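Local coordinates for cyclic nucleotide-binding protein (Ruegeria pomeroyi, PDB 3FX3) that probably acts as a DNA-binding transcription regulator of the Crp type, joining a cyclic nucleotide-binding domain to a helix-turn-helix domain, at residues C166-A172 with I216-A220. Residues are numbered along the deposited sequence; the frame is centred on the assembly and turned at random. Where two conformers were deposited one is given.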
loop_
_atom_site.group_PDB
_atom_site.type_symbol
_atom_site.label_atom_id
_atom_site.label_comp_id
_atom_site.label_asym_id
_atom_site.label_seq_id
_atom_site.Cartn_x
_atom_site.Cartn_y
_atom_site.Cartn_z
ATOM N N CYS B 166 6.303 -9.313 -16.625
ATOM C CA CYS B 166 6.584 -9.030 -18.045
ATOM C C CYS B 166 6.563 -7.548 -18.374
ATOM O O CYS B 166 5.680 -6.826 -17.911
ATOM C CB CYS B 166 5.566 -9.725 -18.926
ATOM S SG CYS B 166 5.858 -11.464 -19.001
ATOM N N ASP B 167 7.511 -7.104 -19.201
ATOM C CA ASP B 167 7.591 -5.686 -19.613
ATOM C C ASP B 167 6.459 -5.218 -20.515
ATOM O O ASP B 167 5.907 -4.134 -20.318
ATOM C CB ASP B 167 8.892 -5.416 -20.371
ATOM C CG ASP B 167 10.084 -5.261 -19.454
ATOM O OD1 ASP B 167 9.908 -4.808 -18.295
ATOM O OD2 ASP B 167 11.203 -5.590 -19.903
ATOM N N CYS B 168 6.119 -6.019 -21.517
ATOM C CA CYS B 168 5.150 -5.597 -22.519
ATOM C C CYS B 168 3.729 -5.989 -22.160
ATOM O O CYS B 168 3.487 -6.707 -21.181
ATOM C CB CYS B 168 5.531 -6.160 -23.885
ATOM S SG CYS B 168 7.101 -5.502 -24.441
ATOM N N ASP B 169 2.800 -5.485 -22.970
ATOM C CA ASP B 169 1.371 -5.719 -22.801
ATOM C C ASP B 169 0.815 -6.674 -23.858
ATOM O O ASP B 169 -0.345 -7.059 -23.771
ATOM C CB ASP B 169 0.618 -4.387 -22.874
ATOM C CG ASP B 169 0.997 -3.433 -21.747
ATOM O OD1 ASP B 169 1.581 -3.900 -20.747
ATOM O OD2 ASP B 169 0.709 -2.220 -21.861
ATOM N N THR B 170 1.623 -7.043 -24.851
ATOM C CA THR B 170 1.211 -8.040 -25.842
ATOM C C THR B 170 2.424 -8.829 -26.326
ATOM O O THR B 170 3.562 -8.446 -26.068
ATOM C CB THR B 170 0.486 -7.400 -27.070
ATOM O OG1 THR B 170 1.286 -6.337 -27.592
ATOM C CG2 THR B 170 -0.898 -6.847 -26.690
ATOM N N GLY B 171 2.161 -9.930 -27.025
ATOM C CA GLY B 171 3.206 -10.802 -27.554
ATOM C C GLY B 171 3.563 -11.926 -26.597
ATOM O O GLY B 171 2.917 -12.109 -25.565
ATOM N N ALA B 172 4.578 -12.700 -26.971
ATOM C CA ALA B 172 5.116 -13.756 -26.120
ATOM C C ALA B 172 6.027 -13.124 -25.079
ATOM O O ALA B 172 6.497 -12.000 -25.249
ATOM C CB ALA B 172 5.876 -14.791 -26.942
ATOM N N ILE B 216 5.294 -17.444 -21.251
ATOM C CA ILE B 216 3.937 -16.974 -21.565
ATOM C C ILE B 216 3.845 -16.793 -23.081
ATOM O O ILE B 216 4.535 -15.945 -23.654
ATOM C CB ILE B 216 3.620 -15.620 -20.865
ATOM C CG1 ILE B 216 3.831 -15.729 -19.351
ATOM C CG2 ILE B 216 2.182 -15.154 -21.170
ATOM C CD1 ILE B 216 5.293 -15.558 -18.878
ATOM N N GLU B 217 3.020 -17.592 -23.744
ATOM C CA GLU B 217 2.940 -17.492 -25.207
ATOM C C GLU B 217 2.225 -16.194 -25.630
ATOM O O GLU B 217 2.682 -15.513 -26.550
ATOM C CB GLU B 217 2.332 -18.752 -25.843
ATOM C CG GLU B 217 0.825 -18.941 -25.676
ATOM C CD GLU B 217 0.326 -20.268 -26.270
ATOM O OE1 GLU B 217 1.073 -21.275 -26.216
ATOM O OE2 GLU B 217 -0.821 -20.308 -26.789
ATOM N N ASP B 218 1.166 -15.814 -24.910
ATOM C CA ASP B 218 0.381 -14.623 -25.261
ATOM C C ASP B 218 -0.081 -13.832 -24.037
ATOM O O ASP B 218 -0.993 -14.243 -23.317
ATOM C CB ASP B 218 -0.824 -15.033 -26.117
ATOM C CG ASP B 218 -1.532 -13.843 -26.774
ATOM O OD1 ASP B 218 -1.584 -12.730 -26.202
ATOM O OD2 ASP B 218 -2.072 -14.040 -27.875
ATOM N N ILE B 219 0.537 -12.672 -23.842
ATOM C CA ILE B 219 0.209 -11.777 -22.740
ATOM C C ILE B 219 -1.274 -11.437 -22.700
ATOM O O ILE B 219 -1.868 -11.390 -21.630
ATOM C CB ILE B 219 1.005 -10.438 -22.814
ATOM C CG1 ILE B 219 2.515 -10.685 -22.671
ATOM C CG2 ILE B 219 0.522 -9.436 -21.729
ATOM C CD1 ILE B 219 3.325 -9.398 -22.471
ATOM N N ALA B 220 -1.865 -11.197 -23.866
ATOM C CA ALA B 220 -3.267 -10.831 -23.938
ATOM C C ALA B 220 -4.132 -12.001 -23.449
ATOM O O ALA B 220 -5.014 -11.826 -22.607
ATOM C CB ALA B 220 -3.636 -10.415 -25.375
#
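Ile219, with 113 Å² covered by 166-172, is the apolar centre of this contact within the Crp-like winged helix-turn-helix domain. Its CA-to-CB bond points toward the loop, which curls around the side chain: Ile219 CD1 lies 4.2 Å from Cys166 CB, 4.2 Å from Cys168 CB and 3.0 Å from Cys168 O, while Ile219 CG2 sits 3.3 Å from Asp169 O. Beside it, Cys166 SG is 4.1 Å from Ile216 CD1; that sulfur also forms a disulfide with Cys173, tying the end of helix 154-165 to strand 173-176 across the loop. Farther out, Ile219 N donates to Gly171 O (3.0 Å, 169° at the hydrogen), so the loop carbonyl binds an amide of the first turn of helix 219-227. The phi of Gly171, 92°, would jam a CB against the preceding carbonyl. Ala172 CA makes a CA-H...O contact with Glu217 O at 3.0 Å. At the polar edge Asp218 is the N-cap, its OD1 accepting a weak capping hydrogen bond from Ala220 N (2.8 Å, N-H...O angle 126°).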